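Local coordinates for 3-keto-5-aminohexanoate cleavage protein (Archaeoglobus fulgidus, PDB 3LOT), which probably cleaves 3-keto-5-aminohexanoate or a related beta-keto acid, using a zinc ion held in a TIM-barrel fold, at residues 257-267 with 273-283; 27-38 with 51-59. All coordinates share one frame; numbering follows the deposited sequence.

Interaction 1 (257-267 with 273-283). With ZN (zinc ion), chain P.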
loop_
_atom_site.group_PDB
_atom_site.type_symbol
_atom_site.label_atom_id
_atom_site.label_comp_id
_atom_site.label_asym_id
_atom_site.label_seq_id
_atom_site.Cartn_x
_atom_site.Cartn_y
_atom_site.Cartn_z
ATOM N N VAL D 257 -15.302 -12.083 -10.843
ATOM C CA VAL D 257 -15.842 -12.448 -9.568
ATOM C C VAL D 257 -16.418 -13.879 -9.557
ATOM O O VAL D 257 -16.970 -14.372 -10.559
ATOM C CB VAL D 257 -16.888 -11.436 -9.144
ATOM C CG1 VAL D 257 -18.038 -11.332 -10.217
ATOM C CG2 VAL D 257 -17.443 -11.796 -7.763
ATOM N N ARG D 258 -16.252 -14.537 -8.411
ATOM C CA ARG D 258 -16.815 -15.851 -8.137
ATOM C C ARG D 258 -17.713 -15.738 -6.926
ATOM O O ARG D 258 -17.358 -15.038 -5.928
ATOM C CB ARG D 258 -15.719 -16.880 -7.857
ATOM C CG ARG D 258 -16.215 -18.241 -7.414
ATOM C CD ARG D 258 -15.122 -19.302 -7.453
ATOM N NE ARG D 258 -14.989 -19.998 -6.182
ATOM C CZ ARG D 258 -14.172 -21.013 -5.968
ATOM N NH1 ARG D 258 -13.419 -21.532 -6.957
ATOM N NH2 ARG D 258 -14.117 -21.546 -4.766
ATOM N N VAL D 259 -18.879 -16.377 -7.038
ATOM C CA VAL D 259 -19.860 -16.460 -5.969
ATOM C C VAL D 259 -20.226 -17.956 -5.863
ATOM O O VAL D 259 -19.594 -18.808 -6.495
ATOM C CB VAL D 259 -21.093 -15.576 -6.242
ATOM C CG1 VAL D 259 -20.695 -14.110 -6.318
ATOM C CG2 VAL D 259 -21.864 -16.015 -7.549
ATOM N N GLY D 260 -21.184 -18.295 -5.027
ATOM C CA GLY D 260 -21.631 -19.684 -5.001
ATOM C C GLY D 260 -21.599 -20.264 -3.609
ATOM O O GLY D 260 -20.870 -19.755 -2.734
ATOM N N LEU D 261 -22.412 -21.303 -3.425
ATOM C CA LEU D 261 -22.608 -21.977 -2.131
ATOM C C LEU D 261 -21.370 -22.697 -1.683
ATOM O O LEU D 261 -21.217 -22.971 -0.517
ATOM C CB LEU D 261 -23.796 -22.950 -2.163
ATOM C CG LEU D 261 -25.183 -22.367 -2.471
ATOM C CD1 LEU D 261 -26.289 -23.403 -2.215
ATOM C CD2 LEU D 261 -25.435 -21.190 -1.658
ATOM N N GLU D 262 -20.451 -22.990 -2.602
ATOM C CA GLU D 262 -19.152 -23.458 -2.167
ATOM C C GLU D 262 -18.418 -22.518 -1.179
ATOM O O GLU D 262 -17.740 -23.013 -0.257
ATOM C CB GLU D 262 -18.274 -23.777 -3.373
ATOM C CG GLU D 262 -16.784 -23.849 -3.057
ATOM C CD GLU D 262 -16.004 -24.516 -4.190
ATOM O OE1 GLU D 262 -16.576 -24.922 -5.240
ATOM O OE2 GLU D 262 -14.813 -24.627 -3.969
ATOM N N ASP D 263 -18.514 -21.196 -1.408
ATOM C CA ASP D 263 -17.735 -20.181 -0.691
ATOM C C ASP D 263 -18.526 -19.497 0.430
ATOM O O ASP D 263 -17.936 -19.030 1.420
ATOM C CB ASP D 263 -17.257 -19.096 -1.691
ATOM C CG ASP D 263 -16.499 -19.680 -2.888
ATOM O OD1 ASP D 263 -15.730 -20.625 -2.674
ATOM O OD2 ASP D 263 -16.657 -19.191 -4.034
ATOM N N SER D 264 -19.842 -19.415 0.283
ATOM C CA SER D 264 -20.700 -18.864 1.349
ATOM C C SER D 264 -22.088 -19.481 1.306
ATOM O O SER D 264 -22.689 -19.616 0.225
ATOM C CB SER D 264 -20.851 -17.359 1.181
ATOM O OG SER D 264 -21.806 -16.794 2.079
ATOM N N LEU D 265 -22.625 -19.803 2.480
ATOM C CA LEU D 265 -23.967 -20.369 2.547
ATOM C C LEU D 265 -25.038 -19.279 2.631
ATOM O O LEU D 265 -26.219 -19.599 2.652
ATOM C CB LEU D 265 -24.082 -21.306 3.749
ATOM C CG LEU D 265 -23.188 -22.552 3.734
ATOM C CD1 LEU D 265 -23.298 -23.344 5.054
ATOM C CD2 LEU D 265 -23.496 -23.449 2.539
ATOM N N TYR D 266 -24.634 -18.010 2.656
ATOM C CA TYR D 266 -25.548 -16.906 2.990
ATOM C C TYR D 266 -25.832 -16.003 1.800
ATOM O O TYR D 266 -25.013 -15.887 0.872
ATOM C CB TYR D 266 -24.990 -16.116 4.189
ATOM C CG TYR D 266 -24.973 -16.961 5.438
ATOM C CD1 TYR D 266 -26.075 -17.011 6.273
ATOM C CD2 TYR D 266 -23.884 -17.759 5.753
ATOM C CE1 TYR D 266 -26.093 -17.814 7.388
ATOM C CE2 TYR D 266 -23.890 -18.556 6.902
ATOM C CZ TYR D 266 -24.991 -18.581 7.696
ATOM O OH TYR D 266 -25.009 -19.376 8.837
ATOM N N ILE D 267 -27.023 -15.425 1.804
ATOM C CA ILE D 267 -27.381 -14.390 0.824
ATOM C C ILE D 267 -27.274 -12.991 1.481
ATOM O O ILE D 267 -26.842 -12.028 0.823
ATOM C CB ILE D 267 -28.781 -14.619 0.201
ATOM C CG1 ILE D 267 -28.977 -13.667 -0.989
ATOM C CG2 ILE D 267 -29.865 -14.470 1.276
ATOM C CD1 ILE D 267 -27.968 -13.917 -2.212
ATOM N N ALA D 273 -28.692 -18.543 1.825
ATOM C CA ALA D 273 -29.016 -18.569 0.400
ATOM C C ALA D 273 -29.815 -19.829 0.055
ATOM O O ALA D 273 -29.397 -20.926 0.407
ATOM C CB ALA D 273 -27.712 -18.537 -0.429
ATOM N N LYS D 274 -30.938 -19.667 -0.661
ATOM C CA LYS D 274 -31.773 -20.789 -1.043
ATOM C C LYS D 274 -31.239 -21.526 -2.247
ATOM O O LYS D 274 -31.669 -22.634 -2.518
ATOM C CB LYS D 274 -33.213 -20.331 -1.319
ATOM C CG LYS D 274 -34.043 -20.122 -0.018
ATOM C CD LYS D 274 -35.497 -19.687 -0.375
ATOM C CE LYS D 274 -36.483 -19.794 0.772
ATOM N NZ LYS D 274 -35.867 -19.513 2.068
ATOM N N SER D 275 -30.315 -20.910 -2.974
ATOM C CA SER D 275 -29.689 -21.551 -4.141
ATOM C C SER D 275 -28.477 -20.759 -4.587
ATOM O O SER D 275 -28.298 -19.586 -4.253
ATOM C CB SER D 275 -30.648 -21.580 -5.335
ATOM O OG SER D 275 -30.943 -20.225 -5.686
ATOM N N ASN D 276 -27.692 -21.408 -5.417
ATOM C CA ASN D 276 -26.621 -20.752 -6.108
ATOM C C ASN D 276 -27.148 -19.615 -6.965
ATOM O O ASN D 276 -26.559 -18.521 -6.969
ATOM C CB ASN D 276 -25.869 -21.793 -6.953
ATOM C CG ASN D 276 -24.852 -22.551 -6.127
ATOM O OD1 ASN D 276 -23.762 -22.032 -5.840
ATOM N ND2 ASN D 276 -25.207 -23.752 -5.713
ATOM N N ALA D 277 -28.283 -19.851 -7.639
ATOM C CA ALA D 277 -28.840 -18.870 -8.551
ATOM C C ALA D 277 -29.113 -17.570 -7.827
ATOM O O ALA D 277 -28.920 -16.532 -8.380
ATOM C CB ALA D 277 -30.107 -19.407 -9.241
ATOM N N GLU D 278 -29.544 -17.627 -6.572
ATOM C CA GLU D 278 -29.829 -16.414 -5.827
ATOM C C GLU D 278 -28.631 -15.453 -5.661
ATOM O O GLU D 278 -28.772 -14.236 -5.739
ATOM C CB GLU D 278 -30.384 -16.786 -4.444
ATOM C CG GLU D 278 -31.132 -15.699 -3.793
ATOM C CD GLU D 278 -31.507 -16.011 -2.328
ATOM O OE1 GLU D 278 -31.047 -17.022 -1.762
ATOM O OE2 GLU D 278 -32.257 -15.214 -1.743
ATOM N N GLN D 279 -27.464 -16.024 -5.394
ATOM C CA GLN D 279 -26.221 -15.272 -5.277
ATOM C C GLN D 279 -25.757 -14.780 -6.650
ATOM O O GLN D 279 -25.273 -13.657 -6.785
ATOM C CB GLN D 279 -25.140 -16.164 -4.656
ATOM C CG GLN D 279 -25.324 -16.442 -3.170
ATOM C CD GLN D 279 -24.302 -17.449 -2.621
ATOM O OE1 GLN D 279 -23.538 -18.046 -3.381
ATOM N NE2 GLN D 279 -24.272 -17.611 -1.308
ATOM N N VAL D 280 -25.877 -15.620 -7.670
ATOM C CA VAL D 280 -25.550 -15.175 -9.033
ATOM C C VAL D 280 -26.416 -13.985 -9.465
ATOM O O VAL D 280 -25.897 -13.009 -9.964
ATOM C CB VAL D 280 -25.650 -16.304 -10.061
ATOM C CG1 VAL D 280 -25.439 -15.751 -11.488
ATOM C CG2 VAL D 280 -24.660 -17.394 -9.719
ATOM N N GLU D 281 -27.738 -14.059 -9.244
ATOM C CA GLU D 281 -28.641 -12.949 -9.583
ATOM C C GLU D 281 -28.243 -11.657 -8.885
ATOM O O GLU D 281 -28.256 -10.603 -9.501
ATOM C CB GLU D 281 -30.089 -13.286 -9.242
ATOM C CG GLU D 281 -30.578 -14.435 -10.060
ATOM C CD GLU D 281 -31.869 -15.102 -9.561
ATOM O OE1 GLU D 281 -32.361 -14.844 -8.440
ATOM O OE2 GLU D 281 -32.411 -15.893 -10.357
ATOM N N LYS D 282 -27.890 -11.758 -7.610
ATOM C CA LYS D 282 -27.420 -10.586 -6.824
ATOM C C LYS D 282 -26.151 -9.953 -7.396
ATOM O O LYS D 282 -26.068 -8.724 -7.572
ATOM C CB LYS D 282 -27.176 -10.994 -5.381
ATOM C CG LYS D 282 -26.714 -9.860 -4.457
ATOM C CD LYS D 282 -26.792 -10.350 -3.018
ATOM C CE LYS D 282 -26.652 -9.239 -2.024
ATOM N NZ LYS D 282 -27.890 -8.445 -2.026
HETATM N N MSE D 283 -25.173 -10.791 -7.717
HETATM C CA MSE D 283 -23.904 -10.274 -8.161
HETATM C C MSE D 283 -24.107 -9.658 -9.545
HETATM O O MSE D 283 -23.523 -8.615 -9.833
HETATM C CB MSE D 283 -22.835 -11.366 -8.179
HETATM C CG MSE D 283 -21.429 -10.854 -8.510
HETATM SE SE MSE D 283 -20.770 -9.610 -7.111
HETATM C CE MSE D 283 -20.320 -8.346 -8.282
HETATM ZN ZN ZN P . -13.349 -25.453 -5.294
HETATM O O HOH W 1 -27.374 -22.139 1.833
#

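Interaction 2 (27-38 with 51-59). With ZN (zinc ion), chain P.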
loop_
_atom_site.group_PDB
_atom_site.type_symbol
_atom_site.label_atom_id
_atom_site.label_comp_id
_atom_site.label_asym_id
_atom_site.label_seq_id
_atom_site.Cartn_x
_atom_site.Cartn_y
_atom_site.Cartn_z
ATOM N N LEU D 27 -27.338 -26.664 0.461
ATOM C CA LEU D 27 -26.067 -27.114 -0.089
ATOM C C LEU D 27 -26.344 -28.296 -1.032
ATOM O O LEU D 27 -26.915 -29.324 -0.607
ATOM C CB LEU D 27 -25.096 -27.527 1.018
ATOM C CG LEU D 27 -23.711 -27.979 0.503
ATOM C CD1 LEU D 27 -22.950 -26.763 -0.073
ATOM C CD2 LEU D 27 -22.902 -28.628 1.640
ATOM N N PRO D 28 -25.932 -28.173 -2.317
ATOM C CA PRO D 28 -26.185 -29.307 -3.226
ATOM C C PRO D 28 -25.342 -30.497 -2.845
ATOM O O PRO D 28 -24.120 -30.403 -2.836
ATOM C CB PRO D 28 -25.730 -28.802 -4.604
ATOM C CG PRO D 28 -25.612 -27.327 -4.476
ATOM C CD PRO D 28 -25.358 -27.015 -3.025
ATOM N N VAL D 29 -25.975 -31.621 -2.574
ATOM C CA VAL D 29 -25.227 -32.812 -2.250
ATOM C C VAL D 29 -25.130 -33.870 -3.345
ATOM O O VAL D 29 -23.997 -34.334 -3.686
ATOM C CB VAL D 29 -25.812 -33.456 -1.109
ATOM C CG1 VAL D 29 -25.419 -34.969 -1.195
ATOM C CG2 VAL D 29 -25.346 -32.665 0.152
ATOM N N THR D 30 -26.239 -34.260 -3.920
ATOM C CA THR D 30 -26.200 -35.372 -4.879
ATOM C C THR D 30 -25.713 -34.910 -6.238
ATOM O O THR D 30 -25.743 -33.705 -6.548
ATOM C CB THR D 30 -27.584 -35.933 -5.069
ATOM O OG1 THR D 30 -28.375 -34.940 -5.732
ATOM C CG2 THR D 30 -28.202 -36.309 -3.725
ATOM N N PRO D 31 -25.276 -35.842 -7.086
ATOM C CA PRO D 31 -24.832 -35.374 -8.393
ATOM C C PRO D 31 -25.909 -34.655 -9.179
ATOM O O PRO D 31 -25.618 -33.653 -9.852
ATOM C CB PRO D 31 -24.441 -36.660 -9.104
ATOM C CG PRO D 31 -23.884 -37.528 -7.984
ATOM C CD PRO D 31 -24.863 -37.237 -6.841
ATOM N N ASP D 32 -27.149 -35.119 -9.076
ATOM C CA ASP D 32 -28.228 -34.475 -9.831
ATOM C C ASP D 32 -28.527 -33.080 -9.283
ATOM O O ASP D 32 -28.862 -32.173 -10.053
ATOM C CB ASP D 32 -29.487 -35.328 -9.843
ATOM C CG ASP D 32 -29.372 -36.526 -10.761
ATOM O OD1 ASP D 32 -28.597 -36.521 -11.766
ATOM O OD2 ASP D 32 -30.094 -37.502 -10.483
ATOM N N GLN D 33 -28.421 -32.907 -7.964
ATOM C CA GLN D 33 -28.542 -31.573 -7.382
ATOM C C GLN D 33 -27.453 -30.618 -7.856
ATOM O O GLN D 33 -27.722 -29.479 -8.181
ATOM C CB GLN D 33 -28.490 -31.630 -5.858
ATOM C CG GLN D 33 -29.711 -32.196 -5.237
ATOM C CD GLN D 33 -29.529 -32.408 -3.751
ATOM O OE1 GLN D 33 -28.475 -32.108 -3.191
ATOM N NE2 GLN D 33 -30.574 -32.859 -3.105
ATOM N N ILE D 34 -26.220 -31.087 -7.915
ATOM C CA ILE D 34 -25.123 -30.274 -8.428
ATOM C C ILE D 34 -25.384 -29.880 -9.895
ATOM O O ILE D 34 -25.191 -28.721 -10.272
ATOM C CB ILE D 34 -23.728 -31.002 -8.239
ATOM C CG1 ILE D 34 -23.391 -31.159 -6.764
ATOM C CG2 ILE D 34 -22.598 -30.240 -8.993
ATOM C CD1 ILE D 34 -22.433 -32.389 -6.480
ATOM N N VAL D 35 -25.837 -30.836 -10.705
ATOM C CA VAL D 35 -26.131 -30.584 -12.110
ATOM C C VAL D 35 -27.213 -29.492 -12.278
ATOM O O VAL D 35 -27.022 -28.533 -13.003
ATOM C CB VAL D 35 -26.592 -31.872 -12.826
ATOM C CG1 VAL D 35 -27.102 -31.553 -14.254
ATOM C CG2 VAL D 35 -25.516 -32.905 -12.861
ATOM N N GLU D 36 -28.323 -29.635 -11.565
ATOM C CA GLU D 36 -29.441 -28.699 -11.659
ATOM C C GLU D 36 -29.049 -27.310 -11.169
ATOM O O GLU D 36 -29.404 -26.308 -11.792
ATOM C CB GLU D 36 -30.666 -29.210 -10.893
ATOM C CG GLU D 36 -31.369 -30.328 -11.573
ATOM C CD GLU D 36 -31.876 -29.908 -12.978
ATOM O OE1 GLU D 36 -32.615 -28.867 -13.037
ATOM O OE2 GLU D 36 -31.538 -30.623 -14.001
ATOM N N GLU D 37 -28.278 -27.245 -10.087
ATOM C CA GLU D 37 -27.819 -25.960 -9.582
ATOM C C GLU D 37 -26.817 -25.305 -10.506
ATOM O O GLU D 37 -26.837 -24.106 -10.612
ATOM C CB GLU D 37 -27.176 -26.124 -8.221
ATOM C CG GLU D 37 -28.174 -26.305 -7.141
ATOM C CD GLU D 37 -28.769 -24.957 -6.705
ATOM O OE1 GLU D 37 -28.124 -24.229 -5.866
ATOM O OE2 GLU D 37 -29.880 -24.663 -7.218
ATOM N N ALA D 38 -25.961 -26.077 -11.188
ATOM C CA ALA D 38 -25.029 -25.505 -12.149
ATOM C C ALA D 38 -25.807 -24.866 -13.334
ATOM O O ALA D 38 -25.471 -23.767 -13.777
ATOM C CB ALA D 38 -24.065 -26.559 -12.652
ATOM N N ILE D 51 -17.047 -27.001 -10.284
ATOM C CA ILE D 51 -17.645 -28.279 -9.869
ATOM C C ILE D 51 -16.714 -29.126 -8.972
ATOM O O ILE D 51 -15.546 -29.359 -9.327
ATOM C CB ILE D 51 -18.082 -29.129 -11.118
ATOM C CG1 ILE D 51 -19.149 -28.373 -11.958
ATOM C CG2 ILE D 51 -18.573 -30.542 -10.718
ATOM C CD1 ILE D 51 -20.380 -27.854 -11.197
ATOM N N HIS D 52 -17.226 -29.504 -7.802
ATOM C CA HIS D 52 -16.746 -30.647 -7.020
ATOM C C HIS D 52 -17.769 -31.799 -7.056
ATOM O O HIS D 52 -18.956 -31.584 -7.280
ATOM C CB HIS D 52 -16.591 -30.303 -5.545
ATOM C CG HIS D 52 -15.498 -29.325 -5.234
ATOM N ND1 HIS D 52 -14.527 -29.573 -4.276
ATOM C CD2 HIS D 52 -15.242 -28.088 -5.717
ATOM C CE1 HIS D 52 -13.709 -28.543 -4.210
ATOM N NE2 HIS D 52 -14.115 -27.636 -5.078
ATOM N N ALA D 53 -17.291 -33.008 -6.774
ATOM C CA ALA D 53 -18.159 -34.167 -6.563
ATOM C C ALA D 53 -18.364 -34.393 -5.057
ATOM O O ALA D 53 -17.492 -34.079 -4.241
ATOM C CB ALA D 53 -17.521 -35.399 -7.191
ATOM N N ARG D 54 -19.509 -34.978 -4.726
ATOM C CA ARG D 54 -19.847 -35.430 -3.398
ATOM C C ARG D 54 -20.536 -36.793 -3.526
ATOM O O ARG D 54 -21.325 -37.033 -4.448
ATOM C CB ARG D 54 -20.825 -34.478 -2.749
ATOM C CG ARG D 54 -20.205 -33.181 -2.326
ATOM C CD ARG D 54 -21.233 -32.302 -1.752
ATOM N NE ARG D 54 -20.667 -31.043 -1.275
ATOM C CZ ARG D 54 -20.027 -30.855 -0.121
ATOM N NH1 ARG D 54 -19.770 -31.837 0.733
ATOM N NH2 ARG D 54 -19.563 -29.663 0.155
ATOM N N ASP D 55 -20.233 -37.669 -2.583
ATOM C CA ASP D 55 -20.901 -38.972 -2.479
ATOM C C ASP D 55 -22.409 -38.759 -2.282
ATOM O O ASP D 55 -22.815 -38.062 -1.351
ATOM C CB ASP D 55 -20.245 -39.679 -1.288
ATOM C CG ASP D 55 -20.643 -41.108 -1.139
ATOM O OD1 ASP D 55 -21.732 -41.508 -1.590
ATOM O OD2 ASP D 55 -19.835 -41.826 -0.525
ATOM N N PRO D 56 -23.265 -39.349 -3.158
ATOM C CA PRO D 56 -24.728 -39.135 -3.084
ATOM C C PRO D 56 -25.383 -39.651 -1.804
ATOM O O PRO D 56 -26.381 -39.080 -1.361
ATOM C CB PRO D 56 -25.285 -39.959 -4.247
ATOM C CG PRO D 56 -24.126 -40.582 -4.923
ATOM C CD PRO D 56 -22.902 -40.406 -4.123
ATOM N N LYS D 57 -24.809 -40.712 -1.231
ATOM C CA LYS D 57 -25.348 -41.350 -0.043
ATOM C C LYS D 57 -25.337 -40.403 1.143
ATOM O O LYS D 57 -26.297 -40.385 1.905
ATOM C CB LYS D 57 -24.601 -42.667 0.288
ATOM N N ASP D 58 -24.272 -39.614 1.311
ATOM C CA ASP D 58 -24.172 -38.745 2.504
ATOM C C ASP D 58 -23.515 -37.368 2.305
ATOM O O ASP D 58 -23.251 -36.665 3.277
ATOM C CB ASP D 58 -23.426 -39.484 3.610
ATOM C CG ASP D 58 -22.043 -39.942 3.199
ATOM O OD1 ASP D 58 -21.400 -39.447 2.221
ATOM O OD2 ASP D 58 -21.564 -40.794 3.936
ATOM N N GLY D 59 -23.285 -36.990 1.048
ATOM C CA GLY D 59 -22.665 -35.721 0.717
ATOM C C GLY D 59 -21.193 -35.549 1.022
ATOM O O GLY D 59 -20.651 -34.450 0.839
HETATM ZN ZN ZN P . -13.349 -25.453 -5.294
#

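Interaction 1 (257-267 with 273-283)
The carboxamide of Gln279, buried on helix 276-289, reads the backbone of the turn after strand 256-259 from both of its ends. Its NE2 donates to Ser264 O (3.0 Å, nearly straight at 165°) and to Tyr266 O (2.9 Å, more bent), approaching each from above the carbonyl plane. OE1, on the other side of the amide, accepts a weak, bent bond from Gly260 N. With both hydrogens of NE2 engaged, the amide is fixed in rotation. Asn276, one helical turn earlier, accepts from Leu261 N through OD1 (2.9 Å, 170°), while its ND2 lies against Leu261 CG and donates elsewhere to Ile14 O.

Apolar groups flank this polar centre. The selenomethionine Met283 meets Val257 tip to tip, CG to CG1 at 3.8 Å, and the Val259 and Val280 side chains cross at about a right angle, touching through CG2 atoms. Ile267, its CG1 anti to the backbone N (chi1 -169°), lays CG1 across the Glu278 carboxylate and sends CD1 on to Glu278 O at 3.6 Å. Ala273 N closes the loop on Leu265 O (2.8 Å).

Arg258, at the strand end, grips Asp263 of the turn side-on through NE and NH2, and NH2 also forms a longer salt bridge to Glu262, whose OE2 binds zinc at 2.1 Å. Glu262 lies just beyond the C-terminal end of its strand, where TIM barrels carry their active sites.

Interaction 2 (27-38 with 51-59)
Leu27 CD2 sits over one face of the Arg54 guanidinium, 3.8 Å from NH2 and offset toward the rim, while the Gly59 carbonyl lies at the edge, in plane. NH1 donates to Gly59 O at 2.8 Å, almost along the C=O axis; NH2 and NE are taken by His19 O and Thr15 OG1. The flat group is thus held on all three nitrogens and packs against the loop that leads into helix 31-43, with Thr15 OG1, also bonded to Pro28 O, as a bridge. This helix and strand 48-54 belong to the beta-alpha-beta unit 7-13, 31-43, 48-54 of the TIM barrel.

No hydrogen bond joins the two segments directly. The chain of Arg54, extended from CG to NE, runs beside the backbone of 28-29, its CB 3.3 Å from Val29 O. Deeper in, Ile34 points its CG2, anti to the backbone N, at Ile51 CD1 (3.9 Å), which Ala38 CB also approaches. Ile34 CD1 packs near His52 O, a buried carbonyl without a polar partner in the model. The His52 ring turns away from the helix, and NE2 binds zinc at 2.3 Å beside His50 and Glu262.

Thr30 OG1 accepts from Gln33 N and Gln33 OE1 from Thr30 N, a capping box; OE1 also accepts from Val29 N, which holds the incoming loop. Pro31 CD rests on Pro56 CB, obliquely, at the outer end of the contact. Val29 CG1 presses on Gly59 CA at 3.4 Å, closer than usual for two carbons, where the glycine backbone has positive phi.

How the interactions relate
Both interactions are largely buried and pair a strand end of the same barrel sheet with a helix packed against it, yet in interaction 1 the helix follows the strand and in interaction 2 it precedes it. Interaction 1 is held mainly by side-chain amides bonded to backbone, with apolar packing beside them; interaction 2 has no hydrogen bond across its segments and is mainly van der Waals, with an exposed proline at its margin. They converge on one zinc ion, to which each contributes a ligand, Glu262 and His52, with His50 as the third protein residue. Glu37 OE1 of 27-38 also reaches Asn276 N, a probable hydrogen bond of 2.9 Å at the first turn of helix 276-289.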